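Local coordinates for hypothetical protein (Legionella pneumophila subsp. pneumophila, PDB 4KH9) that is of unknown function but binds calcium and is built from three largely beta-stranded domains, at residues P8-E13 with Y263-A268; Y12-C17 with E230-G235; V72-P77 with K120-L125; T162-E167 with L240-Q245. All coordinates share one frame; numbering follows the deposited sequence. Where two conformers were deposited one is given.

How the contacts relate
Contacts 1 and 2 start from the same segment of chain, share Y12, and touch through the salt bridge between K10 and E230. Both are partly buried loop contacts: in contact 1 a single backbone bond joins apolar packing, whereas contact 2 relies on an exposed ion pair, amides and a water. Contact 3, about 42 Å from contact 1 between centres and in the N-terminal domain, is partly buried at the edge of its sheet, a regular pairing of two strands with a backbone ladder. Contact 4, in the central domain, is the buried one, purely apolar across what is consistent with a beta sandwich. Its strand 238-248 neighbours strand 251-264, which leads into contact 1.

Contact 1. Residues P8-E13 with Y263-A268; sequences PTKAYE and YSIPSA
Y12 turns the edge of its ring to S267, whose CB lies in the ring plane 3.5 Å from CE1, while I265 CG2 approaches the ring obliquely. The tyrosine CG sits between its backbone N and carbonyl carbon (chi1 70°), which puts it, and so the start of the ring, 4.1 Å from I265 CD1. That CD1 also stands 3.8 Å from Y12 CB. The same isoleucine turns CG2 to K10, touching the backbone O at 3.4 Å and the side-chain CG at 3.7 Å. K10 CB packs on CG and CD of the P266 ring. The one hydrogen bond between the segments runs from K10 N to P266 O, 2.8 Å long, with the donor 47° out of the carbonyl plane. T9 CA makes a CA-H...O contact of 3.1 Å to that same P266 O. A reciprocal contact joins S267 CA to K10 O at 3.3 Å. P266 is the centre of an inverse gamma turn, closed by S267 N to I265 O, which brings its carbonyl to K10. Y12 OH and S267 OG both bond to D353. The segment 263-268 carries the chain from strand 251-264 into strand 268-278, and the loop 8-13 lies across this link, with Y12 and S267 also touching strand 293-302.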
loop_
_atom_site.group_PDB
_atom_site.type_symbol
_atom_site.label_atom_id
_atom_site.label_comp_id
_atom_site.label_asym_id
_atom_site.label_seq_id
_atom_site.Cartn_x
_atom_site.Cartn_y
_atom_site.Cartn_z
ATOM N N PRO A 8 13.274 -20.006 -8.355
ATOM C CA PRO A 8 14.658 -19.522 -8.515
ATOM C C PRO A 8 14.976 -18.412 -7.515
ATOM O O PRO A 8 14.149 -17.538 -7.303
ATOM C CB PRO A 8 14.676 -18.987 -9.955
ATOM C CG PRO A 8 13.539 -19.667 -10.624
ATOM C CD PRO A 8 12.488 -19.765 -9.580
ATOM N N THR A 9 16.135 -18.471 -6.864
ATOM C CA THR A 9 16.480 -17.452 -5.878
ATOM C C THR A 9 17.128 -16.231 -6.564
ATOM O O THR A 9 17.673 -16.325 -7.665
ATOM C CB THR A 9 17.372 -17.995 -4.748
ATOM O OG1 THR A 9 18.638 -18.345 -5.264
ATOM C CG2 THR A 9 16.756 -19.159 -3.996
ATOM N N LYS A 10 17.082 -15.093 -5.884
ATOM C CA LYS A 10 17.632 -13.833 -6.356
ATOM C C LYS A 10 18.387 -13.169 -5.197
ATOM O O LYS A 10 17.869 -13.083 -4.084
ATOM C CB LYS A 10 16.479 -12.944 -6.908
ATOM C CG LYS A 10 16.854 -11.512 -7.293
ATOM C CD LYS A 10 17.599 -11.373 -8.594
ATOM C CE LYS A 10 17.706 -9.909 -8.918
ATOM N NZ LYS A 10 18.712 -9.643 -9.962
ATOM N N ALA A 11 19.623 -12.753 -5.446
ATOM C CA ALA A 11 20.419 -12.074 -4.422
ATOM C C ALA A 11 20.051 -10.587 -4.361
ATOM O O ALA A 11 19.548 -10.033 -5.342
ATOM C CB ALA A 11 21.910 -12.241 -4.711
ATOM N N TYR A 12 20.277 -9.955 -3.198
ATOM C CA TYR A 12 20.071 -8.524 -3.010
ATOM C C TYR A 12 21.199 -7.979 -2.119
ATOM O O TYR A 12 21.823 -8.732 -1.367
ATOM C CB TYR A 12 18.674 -8.195 -2.453
ATOM C CG TYR A 12 18.426 -8.604 -1.018
ATOM C CD1 TYR A 12 18.079 -9.912 -0.697
ATOM C CD2 TYR A 12 18.460 -7.664 0.014
ATOM C CE1 TYR A 12 17.835 -10.293 0.621
ATOM C CE2 TYR A 12 18.177 -8.027 1.333
ATOM C CZ TYR A 12 17.866 -9.347 1.631
ATOM O OH TYR A 12 17.607 -9.740 2.927
ATOM N N GLU A 13 21.501 -6.685 -2.269
ATOM C CA GLU A 13 22.507 -5.988 -1.477
ATOM C C GLU A 13 21.820 -5.524 -0.219
ATOM O O GLU A 13 20.890 -4.726 -0.287
ATOM C CB GLU A 13 23.165 -4.821 -2.260
ATOM C CG GLU A 13 23.949 -5.250 -3.497
ATOM C CD GLU A 13 24.687 -4.146 -4.236
ATOM O OE1 GLU A 13 25.223 -3.226 -3.573
ATOM O OE2 GLU A 13 24.777 -4.234 -5.483
ATOM N N TYR A 263 6.054 -6.327 -1.408
ATOM C CA TYR A 263 6.974 -6.842 -2.427
ATOM C C TYR A 263 8.233 -7.442 -1.783
ATOM O O TYR A 263 8.771 -6.832 -0.870
ATOM C CB TYR A 263 7.354 -5.713 -3.399
ATOM C CG TYR A 263 8.432 -6.069 -4.398
ATOM C CD1 TYR A 263 8.139 -6.819 -5.524
ATOM C CD2 TYR A 263 9.757 -5.676 -4.199
ATOM C CE1 TYR A 263 9.122 -7.140 -6.456
ATOM C CE2 TYR A 263 10.751 -5.980 -5.135
ATOM C CZ TYR A 263 10.422 -6.716 -6.263
ATOM O OH TYR A 263 11.368 -7.058 -7.185
ATOM N N SER A 264 8.742 -8.588 -2.294
ATOM C CA SER A 264 9.994 -9.137 -1.756
ATOM C C SER A 264 10.901 -9.711 -2.861
ATOM O O SER A 264 10.460 -10.000 -3.968
ATOM C CB SER A 264 9.717 -10.213 -0.708
ATOM O OG SER A 264 9.123 -11.371 -1.270
ATOM N N ILE A 265 12.163 -9.884 -2.528
ATOM C CA ILE A 265 13.162 -10.521 -3.374
ATOM C C ILE A 265 13.232 -12.003 -2.932
ATOM O O ILE A 265 13.315 -12.253 -1.729
ATOM C CB ILE A 265 14.508 -9.778 -3.270
ATOM C CG1 ILE A 265 14.393 -8.359 -3.887
ATOM C CG2 ILE A 265 15.650 -10.558 -3.924
ATOM C CD1 ILE A 265 15.070 -7.344 -3.072
ATOM N N PRO A 266 13.145 -12.984 -3.847
ATOM C CA PRO A 266 13.181 -14.402 -3.414
ATOM C C PRO A 266 14.610 -14.804 -3.027
ATOM O O PRO A 266 15.276 -15.553 -3.741
ATOM C CB PRO A 266 12.666 -15.144 -4.652
ATOM C CG PRO A 266 13.050 -14.279 -5.817
ATOM C CD PRO A 266 12.981 -12.862 -5.320
ATOM N N SER A 267 15.092 -14.262 -1.889
ATOM C CA SER A 267 16.464 -14.414 -1.353
ATOM C C SER A 267 16.787 -15.845 -0.931
ATOM O O SER A 267 17.958 -16.172 -0.744
ATOM C CB SER A 267 16.653 -13.491 -0.163
ATOM O OG SER A 267 15.547 -13.560 0.728
ATOM N N ALA A 268 15.754 -16.685 -0.746
ATOM C CA ALA A 268 15.908 -18.090 -0.362
ATOM C C ALA A 268 14.644 -18.863 -0.696
ATOM O O ALA A 268 13.549 -18.282 -0.732
ATOM C CB ALA A 268 16.233 -18.214 1.124
#

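Contact 2. Residues Y12-C17 with E230-G235; sequences YECENC and ELNDRG
C14, paired with C17 in the disulfide known for this protein, brings its SG to 3.7 Å from ND2 of N232, a residue whose own side chain closes an Asx turn. In that turn N232 OD1 accepts from R234 N at 3.0 Å, the donor standing well above the carbonyl plane. N232 CB packs obliquely on the Y12 ring, 3.7 Å from CD2. N232 CG is anti to its backbone N (chi1 172°), and the amide it carries lies nearly coplanar with that of N16, the two planes 26° apart, with N16 OD1 3.2 Å from N232 ND2. N232 ND2 donates to G355 O, so the amide is held from both its oxygen and its nitrogen. N16 then slides past R234 in the opposite direction, its CB over one face of the guanidinium at 3.4 Å from NH2. E15 crosses R234 at about a right angle and forms a salt bridge, OE2 to NH1, at 3.1 Å; carboxylate and guanidinium planes are 83° apart. At the other end a water takes the hydrogen of E13 N and donates to E230 O, while the E230 carboxylate pairs with K10. R234 also touches a crystal neighbour, and its pose may partly reflect that. The clear polar links across are thus the water and the E15-R234 pair, two exposed side chains whose charges solvent would be expected to screen; N232, fixed by R234 N and G355 O, offers its CB and amide to Y12, C14 and N16.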
loop_
_atom_site.group_PDB
_atom_site.type_symbol
_atom_site.label_atom_id
_atom_site.label_comp_id
_atom_site.label_asym_id
_atom_site.label_seq_id
_atom_site.Cartn_x
_atom_site.Cartn_y
_atom_site.Cartn_z
ATOM N N TYR A 12 20.277 -9.955 -3.198
ATOM C CA TYR A 12 20.071 -8.524 -3.010
ATOM C C TYR A 12 21.199 -7.979 -2.119
ATOM O O TYR A 12 21.823 -8.732 -1.367
ATOM C CB TYR A 12 18.674 -8.195 -2.453
ATOM C CG TYR A 12 18.426 -8.604 -1.018
ATOM C CD1 TYR A 12 18.079 -9.912 -0.697
ATOM C CD2 TYR A 12 18.460 -7.664 0.014
ATOM C CE1 TYR A 12 17.835 -10.293 0.621
ATOM C CE2 TYR A 12 18.177 -8.027 1.333
ATOM C CZ TYR A 12 17.866 -9.347 1.631
ATOM O OH TYR A 12 17.607 -9.740 2.927
ATOM N N GLU A 13 21.501 -6.685 -2.269
ATOM C CA GLU A 13 22.507 -5.988 -1.477
ATOM C C GLU A 13 21.820 -5.524 -0.219
ATOM O O GLU A 13 20.890 -4.726 -0.287
ATOM C CB GLU A 13 23.165 -4.821 -2.260
ATOM C CG GLU A 13 23.949 -5.250 -3.497
ATOM C CD GLU A 13 24.687 -4.146 -4.236
ATOM O OE1 GLU A 13 25.223 -3.226 -3.573
ATOM O OE2 GLU A 13 24.777 -4.234 -5.483
ATOM N N CYS A 14 22.216 -6.096 0.917
ATOM C CA CYS A 14 21.604 -5.813 2.204
ATOM C C CYS A 14 22.558 -5.062 3.098
ATOM O O CYS A 14 23.683 -5.514 3.316
ATOM C CB CYS A 14 21.143 -7.103 2.861
ATOM S SG CYS A 14 19.974 -6.850 4.216
ATOM N N GLU A 15 22.098 -3.915 3.622
ATOM C CA GLU A 15 22.883 -3.039 4.502
ATOM C C GLU A 15 22.700 -3.400 5.970
ATOM O O GLU A 15 23.655 -3.292 6.736
ATOM C CB GLU A 15 22.521 -1.547 4.283
ATOM C CG GLU A 15 21.044 -1.199 4.437
ATOM C CD GLU A 15 20.649 0.256 4.261
ATOM O OE1 GLU A 15 21.470 1.055 3.754
ATOM O OE2 GLU A 15 19.489 0.585 4.594
ATOM N N ASN A 16 21.487 -3.834 6.363
ATOM C CA ASN A 16 21.163 -4.126 7.756
ATOM C C ASN A 16 21.353 -5.603 8.158
ATOM O O ASN A 16 21.215 -5.898 9.350
ATOM C CB ASN A 16 19.717 -3.720 8.039
ATOM C CG ASN A 16 18.683 -4.494 7.262
ATOM O OD1 ASN A 16 18.652 -4.484 6.025
ATOM N ND2 ASN A 16 17.780 -5.144 7.978
ATOM N N CYS A 17 21.653 -6.513 7.201
ATOM C CA CYS A 17 21.783 -7.952 7.480
ATOM C C CYS A 17 22.895 -8.245 8.492
ATOM O O CYS A 17 22.671 -9.080 9.359
ATOM C CB CYS A 17 21.974 -8.765 6.204
ATOM S SG CYS A 17 20.416 -9.184 5.361
ATOM N N GLU A 230 15.403 -4.327 -7.332
ATOM C CA GLU A 230 16.357 -5.237 -6.685
ATOM C C GLU A 230 16.668 -4.802 -5.261
ATOM O O GLU A 230 17.452 -5.466 -4.576
ATOM C CB GLU A 230 17.663 -5.340 -7.495
ATOM C CG GLU A 230 17.482 -6.067 -8.816
ATOM C CD GLU A 230 18.741 -6.165 -9.652
ATOM O OE1 GLU A 230 19.591 -7.032 -9.348
ATOM O OE2 GLU A 230 18.870 -5.389 -10.624
ATOM N N LEU A 231 16.028 -3.729 -4.803
ATOM C CA LEU A 231 16.245 -3.155 -3.489
ATOM C C LEU A 231 15.411 -3.813 -2.408
ATOM O O LEU A 231 14.281 -4.244 -2.651
ATOM C CB LEU A 231 15.926 -1.651 -3.493
ATOM C CG LEU A 231 16.610 -0.770 -4.527
ATOM C CD1 LEU A 231 16.154 0.661 -4.350
ATOM C CD2 LEU A 231 18.155 -0.848 -4.437
ATOM N N ASN A 232 15.978 -3.846 -1.195
ATOM C CA ASN A 232 15.358 -4.363 0.008
ATOM C C ASN A 232 14.350 -3.301 0.507
ATOM O O ASN A 232 14.718 -2.145 0.676
ATOM C CB ASN A 232 16.456 -4.705 1.044
ATOM C CG ASN A 232 15.966 -5.090 2.419
ATOM O OD1 ASN A 232 14.807 -5.405 2.641
ATOM N ND2 ASN A 232 16.858 -5.088 3.390
ATOM N N ASP A 233 13.085 -3.684 0.699
ATOM C CA ASP A 233 12.053 -2.737 1.138
ATOM C C ASP A 233 12.056 -2.497 2.665
ATOM O O ASP A 233 11.381 -1.577 3.115
ATOM C CB ASP A 233 10.665 -3.221 0.686
ATOM C CG ASP A 233 10.486 -3.222 -0.825
ATOM O OD1 ASP A 233 11.178 -2.434 -1.515
ATOM O OD2 ASP A 233 9.608 -3.936 -1.308
ATOM N N ARG A 234 12.808 -3.312 3.440
ATOM C CA ARG A 234 12.979 -3.256 4.900
ATOM C C ARG A 234 11.617 -3.150 5.657
ATOM O O ARG A 234 11.425 -2.292 6.536
ATOM C CB ARG A 234 13.905 -2.095 5.314
ATOM C CG ARG A 234 15.303 -2.152 4.713
ATOM C CD ARG A 234 16.206 -1.128 5.346
ATOM N NE ARG A 234 16.544 -1.524 6.714
ATOM C CZ ARG A 234 17.299 -0.810 7.538
ATOM N NH1 ARG A 234 17.808 0.351 7.145
ATOM N NH2 ARG A 234 17.536 -1.240 8.769
ATOM N N GLY A 235 10.698 -4.038 5.311
ATOM C CA GLY A 235 9.375 -4.099 5.926
ATOM C C GLY A 235 8.345 -3.133 5.368
ATOM O O GLY A 235 7.147 -3.345 5.572
HETATM O O HOH W 1 20.110 -5.039 -4.261
#

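Contact 3. Residues V72-P77 with K120-L125; sequences VVRITP and KHQAML
V73 and L125 face each other as an antiparallel hydrogen-bonded pair: V73 N donates to L125 O over 2.9 Å, and L125 N returns a bond to V73 O. I75 and A123 repeat the pattern, I75 N reaching A123 O at 2.7 Å and A123 N reaching I75 O. Between them R74 and M124 form the non-hydrogen-bonded pair, with CA atoms 4.4 Å apart. On the face carrying V73, I75, A123 and L125, L125 CD2 meets V73 CB at 3.9 Å and I75 CD1 nears A123 CB. On the other face M124, a selenomethionine, runs out extended beside R74 and sets its CE 3.6 Å from V72 CG1. In one of the two R74 conformers that methyl also lies at the guanidinium edge. Further along, Q122 and T76 point the same way side by side, T76 CG2 being 3.7 Å from Q122 CG. T119 OG1 bonds to Q122 O just before the strand. Strand 123-126 is the outermost of its antiparallel sheet; strand 72-77 has strand 150-156 on its other side, and I75 and L125 also touch L98 in a loop.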
loop_
_atom_site.group_PDB
_atom_site.type_symbol
_atom_site.label_atom_id
_atom_site.label_comp_id
_atom_site.label_asym_id
_atom_site.label_seq_id
_atom_site.Cartn_x
_atom_site.Cartn_y
_atom_site.Cartn_z
ATOM N N VAL A 72 -13.916 19.207 1.693
ATOM C CA VAL A 72 -12.868 19.561 2.656
ATOM C C VAL A 72 -11.538 19.730 1.888
ATOM O O VAL A 72 -11.186 18.885 1.080
ATOM C CB VAL A 72 -12.784 18.512 3.779
ATOM C CG1 VAL A 72 -11.675 18.862 4.770
ATOM C CG2 VAL A 72 -14.147 18.385 4.521
ATOM N N VAL A 73 -10.868 20.864 2.089
ATOM C CA VAL A 73 -9.635 21.227 1.376
ATOM C C VAL A 73 -8.478 21.413 2.375
ATOM O O VAL A 73 -8.638 22.077 3.400
ATOM C CB VAL A 73 -9.851 22.492 0.504
ATOM C CG1 VAL A 73 -8.577 22.890 -0.256
ATOM C CG2 VAL A 73 -11.014 22.284 -0.479
ATOM N N ARG A 74 -7.313 20.808 2.045
ATOM C CA ARG A 74 -6.103 20.912 2.854
ATOM C C ARG A 74 -4.923 21.354 1.984
ATOM O O ARG A 74 -4.666 20.766 0.937
ATOM C CB ARG A 74 -5.801 19.578 3.562
ATOM C CG ARG A 74 -4.590 19.638 4.508
ATOM C CD ARG A 74 -4.405 18.400 5.352
ATOM N NE ARG A 74 -4.217 17.174 4.570
ATOM C CZ ARG A 74 -5.135 16.218 4.432
ATOM N NH1 ARG A 74 -6.332 16.350 4.990
ATOM N NH2 ARG A 74 -4.866 15.131 3.718
ATOM N N ILE A 75 -4.204 22.385 2.431
ATOM C CA ILE A 75 -3.027 22.906 1.731
ATOM C C ILE A 75 -1.848 22.877 2.708
ATOM O O ILE A 75 -1.904 23.552 3.736
ATOM C CB ILE A 75 -3.314 24.333 1.204
ATOM C CG1 ILE A 75 -4.570 24.364 0.307
ATOM C CG2 ILE A 75 -2.062 24.972 0.535
ATOM C CD1 ILE A 75 -5.526 25.541 0.687
ATOM N N THR A 76 -0.812 22.076 2.414
ATOM C CA THR A 76 0.380 21.952 3.271
ATOM C C THR A 76 1.630 22.248 2.440
ATOM O O THR A 76 1.715 21.807 1.294
ATOM C CB THR A 76 0.476 20.566 3.959
ATOM O OG1 THR A 76 0.682 19.561 2.977
ATOM C CG2 THR A 76 -0.773 20.217 4.775
ATOM N N PRO A 77 2.590 23.016 2.982
ATOM C CA PRO A 77 3.821 23.284 2.213
ATOM C C PRO A 77 4.705 22.030 2.168
ATOM O O PRO A 77 4.704 21.245 3.113
ATOM C CB PRO A 77 4.477 24.450 2.958
ATOM C CG PRO A 77 3.874 24.465 4.315
ATOM C CD PRO A 77 2.653 23.593 4.346
ATOM N N LYS A 120 -0.159 30.569 8.640
ATOM C CA LYS A 120 0.994 30.717 7.753
ATOM C C LYS A 120 1.700 29.362 7.573
ATOM O O LYS A 120 2.473 29.204 6.636
ATOM C CB LYS A 120 1.983 31.766 8.302
ATOM C CG LYS A 120 1.367 33.121 8.658
ATOM C CD LYS A 120 2.369 34.027 9.374
ATOM C CE LYS A 120 1.770 35.366 9.729
ATOM N NZ LYS A 120 2.736 36.234 10.457
ATOM N N HIS A 121 1.427 28.383 8.462
ATOM C CA HIS A 121 2.055 27.055 8.438
ATOM C C HIS A 121 1.241 26.030 7.649
ATOM O O HIS A 121 1.825 25.158 7.005
ATOM C CB HIS A 121 2.252 26.532 9.874
ATOM C CG HIS A 121 2.753 27.573 10.830
ATOM N ND1 HIS A 121 4.084 27.960 10.844
ATOM C CD2 HIS A 121 2.072 28.306 11.745
ATOM C CE1 HIS A 121 4.172 28.899 11.776
ATOM N NE2 HIS A 121 2.988 29.140 12.347
ATOM N N GLN A 122 -0.100 26.098 7.745
ATOM C CA GLN A 122 -1.055 25.178 7.103
ATOM C C GLN A 122 -2.411 25.877 6.877
ATOM O O GLN A 122 -2.697 26.880 7.540
ATOM C CB GLN A 122 -1.238 23.929 7.987
ATOM C CG GLN A 122 -1.895 22.742 7.294
ATOM C CD GLN A 122 -2.107 21.585 8.239
ATOM O OE1 GLN A 122 -1.174 21.080 8.877
ATOM N NE2 GLN A 122 -3.340 21.108 8.316
ATOM N N ALA A 123 -3.228 25.356 5.934
ATOM C CA ALA A 123 -4.579 25.837 5.665
ATOM C C ALA A 123 -5.505 24.662 5.392
ATOM O O ALA A 123 -5.263 23.876 4.480
ATOM C CB ALA A 123 -4.598 26.814 4.504
HETATM N N MSE A 124 -6.540 24.514 6.231
HETATM C CA MSE A 124 -7.555 23.467 6.087
HETATM C C MSE A 124 -8.936 24.078 6.306
HETATM O O MSE A 124 -9.113 24.876 7.219
HETATM C CB MSE A 124 -7.317 22.287 7.041
HETATM C CG MSE A 124 -8.297 21.113 6.804
HETATM SE SE MSE A 124 -7.840 19.544 7.854
HETATM C CE MSE A 124 -9.019 18.167 7.109
ATOM N N LEU A 125 -9.910 23.696 5.479
ATOM C CA LEU A 125 -11.249 24.227 5.617
ATOM C C LEU A 125 -12.276 23.328 4.994
ATOM O O LEU A 125 -12.008 22.587 4.056
ATOM C CB LEU A 125 -11.387 25.659 4.991
ATOM C CG LEU A 125 -11.539 25.761 3.464
ATOM C CD1 LEU A 125 -12.358 26.983 3.080
ATOM C CD2 LEU A 125 -10.170 25.724 2.736
#

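Contact 4. Residues T162-E167 with L240-Q245; sequences TYLEVE and LETDVQ
L164 and V244 make apolar contact across two strands, CD1 of the leucine meeting V244 CG2 at 3.8 Å as the side chains pass at a slant. L164 CG, anti to its backbone N (chi1 -178°), extends toward the facing strand, and its second methyl, CD2, stands tip to tip with T242 CG2 at 3.9 Å. V166 packs more loosely on L240, CB to CD2 at 4.2 Å. V166 also slides past T242 in the opposite direction, but the 3.3 Å between V166 CG1 and T242 CG2 is tighter than usual, and T242 has two conformers, so this closeness is doubtful. T242 OG1 bonds to the backbone O of D198, which with D196 is a calcium ligand in a structure of this protein, though no ion is bound to them here. The strand axes come no nearer than 8.6 Å, too far for backbone pairing, and run at 153°, close to antiparallel. This is face-to-face packing in a beta sandwich, consistent with the E-set family: strand 163-168 is flanked by strands 44-46 and 178-186, strand 238-248 by 196-202 and 251-264, with I183 touching both L164 and T242.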
loop_
_atom_site.group_PDB
_atom_site.type_symbol
_atom_site.label_atom_id
_atom_site.label_comp_id
_atom_site.label_asym_id
_atom_site.label_seq_id
_atom_site.Cartn_x
_atom_site.Cartn_y
_atom_site.Cartn_z
ATOM N N THR A 162 -19.531 10.254 -6.343
ATOM C CA THR A 162 -18.549 9.866 -7.372
ATOM C C THR A 162 -17.262 9.438 -6.684
ATOM O O THR A 162 -16.670 10.212 -5.917
ATOM C CB THR A 162 -18.288 10.971 -8.409
ATOM O OG1 THR A 162 -19.487 11.241 -9.113
ATOM C CG2 THR A 162 -17.211 10.561 -9.442
ATOM N N TYR A 163 -16.844 8.181 -6.932
ATOM C CA TYR A 163 -15.628 7.681 -6.327
ATOM C C TYR A 163 -14.772 6.943 -7.339
ATOM O O TYR A 163 -15.264 6.498 -8.384
ATOM C CB TYR A 163 -15.934 6.764 -5.129
ATOM C CG TYR A 163 -16.779 5.561 -5.471
ATOM C CD1 TYR A 163 -16.191 4.369 -5.897
ATOM C CD2 TYR A 163 -18.169 5.593 -5.328
ATOM C CE1 TYR A 163 -16.960 3.240 -6.166
ATOM C CE2 TYR A 163 -18.950 4.472 -5.616
ATOM C CZ TYR A 163 -18.337 3.292 -6.017
ATOM O OH TYR A 163 -19.079 2.173 -6.287
ATOM N N LEU A 164 -13.491 6.828 -7.013
ATOM C CA LEU A 164 -12.514 6.081 -7.791
ATOM C C LEU A 164 -12.230 4.811 -7.060
ATOM O O LEU A 164 -11.927 4.868 -5.868
ATOM C CB LEU A 164 -11.226 6.893 -7.995
ATOM C CG LEU A 164 -10.133 6.225 -8.837
ATOM C CD1 LEU A 164 -10.535 6.165 -10.307
ATOM C CD2 LEU A 164 -8.822 6.928 -8.670
ATOM N N GLU A 165 -12.340 3.663 -7.737
ATOM C CA GLU A 165 -12.018 2.379 -7.102
ATOM C C GLU A 165 -10.728 1.795 -7.742
ATOM O O GLU A 165 -10.623 1.760 -8.947
ATOM C CB GLU A 165 -13.197 1.406 -7.201
ATOM C CG GLU A 165 -12.929 0.123 -6.434
ATOM C CD GLU A 165 -14.119 -0.809 -6.337
ATOM O OE1 GLU A 165 -15.107 -0.426 -5.674
ATOM O OE2 GLU A 165 -14.050 -1.937 -6.880
ATOM N N VAL A 166 -9.740 1.399 -6.911
ATOM C CA VAL A 166 -8.465 0.837 -7.363
ATOM C C VAL A 166 -8.185 -0.447 -6.597
ATOM O O VAL A 166 -8.593 -0.580 -5.434
ATOM C CB VAL A 166 -7.279 1.826 -7.220
ATOM C CG1 VAL A 166 -7.534 3.109 -7.996
ATOM C CG2 VAL A 166 -6.952 2.122 -5.751
ATOM N N GLU A 167 -7.489 -1.383 -7.228
ATOM C CA GLU A 167 -7.043 -2.639 -6.587
ATOM C C GLU A 167 -5.973 -3.325 -7.435
ATOM O O GLU A 167 -5.916 -3.088 -8.630
ATOM C CB GLU A 167 -8.197 -3.622 -6.316
ATOM C CG GLU A 167 -8.962 -4.075 -7.536
ATOM C CD GLU A 167 -9.946 -5.201 -7.281
ATOM O OE1 GLU A 167 -9.512 -6.291 -6.842
ATOM O OE2 GLU A 167 -11.152 -5.000 -7.550
ATOM N N LEU A 240 0.339 1.689 -5.319
ATOM C CA LEU A 240 -0.255 2.018 -6.588
ATOM C C LEU A 240 -0.821 3.423 -6.430
ATOM O O LEU A 240 -1.584 3.656 -5.489
ATOM C CB LEU A 240 -1.335 1.002 -7.006
ATOM C CG LEU A 240 -2.269 1.464 -8.147
ATOM C CD1 LEU A 240 -1.483 1.617 -9.473
ATOM C CD2 LEU A 240 -3.469 0.532 -8.306
ATOM N N GLU A 241 -0.398 4.368 -7.291
ATOM C CA GLU A 241 -0.910 5.750 -7.283
ATOM C C GLU A 241 -1.569 6.030 -8.606
ATOM O O GLU A 241 -0.958 5.793 -9.653
ATOM C CB GLU A 241 0.220 6.797 -7.061
ATOM C CG GLU A 241 1.006 6.721 -5.766
ATOM C CD GLU A 241 1.919 7.922 -5.581
ATOM O OE1 GLU A 241 2.362 8.517 -6.595
ATOM O OE2 GLU A 241 2.219 8.249 -4.410
ATOM N N THR A 242 -2.786 6.488 -8.588
ATOM C CA THR A 242 -3.455 6.794 -9.842
ATOM C C THR A 242 -4.186 8.130 -9.731
ATOM O O THR A 242 -4.648 8.523 -8.647
ATOM C CB THR A 242 -4.385 5.653 -10.301
ATOM O OG1 THR A 242 -5.053 6.044 -11.502
ATOM C CG2 THR A 242 -5.394 5.263 -9.267
ATOM N N ASP A 243 -4.310 8.795 -10.888
ATOM C CA ASP A 243 -4.961 10.087 -11.063
ATOM C C ASP A 243 -5.826 10.016 -12.292
ATOM O O ASP A 243 -5.379 9.575 -13.353
ATOM C CB ASP A 243 -3.913 11.225 -11.165
ATOM C CG ASP A 243 -4.395 12.615 -10.763
ATOM O OD1 ASP A 243 -5.596 12.756 -10.372
ATOM O OD2 ASP A 243 -3.582 13.563 -10.829
ATOM N N VAL A 244 -7.098 10.370 -12.128
ATOM C CA VAL A 244 -8.066 10.316 -13.209
ATOM C C VAL A 244 -8.771 11.704 -13.351
ATOM O O VAL A 244 -9.183 12.316 -12.346
ATOM C CB VAL A 244 -9.071 9.179 -12.903
ATOM C CG1 VAL A 244 -10.263 9.194 -13.842
ATOM C CG2 VAL A 244 -8.380 7.805 -12.928
ATOM N N GLN A 245 -8.953 12.153 -14.596
ATOM C CA GLN A 245 -9.740 13.351 -14.844
ATOM C C GLN A 245 -10.659 13.151 -16.058
ATOM O O GLN A 245 -10.232 12.612 -17.064
ATOM C CB GLN A 245 -8.890 14.611 -15.028
ATOM C CG GLN A 245 -9.782 15.856 -15.048
ATOM C CD GLN A 245 -9.070 17.155 -14.947
ATOM O OE1 GLN A 245 -8.398 17.449 -13.967
ATOM N NE2 GLN A 245 -9.329 18.024 -15.892
#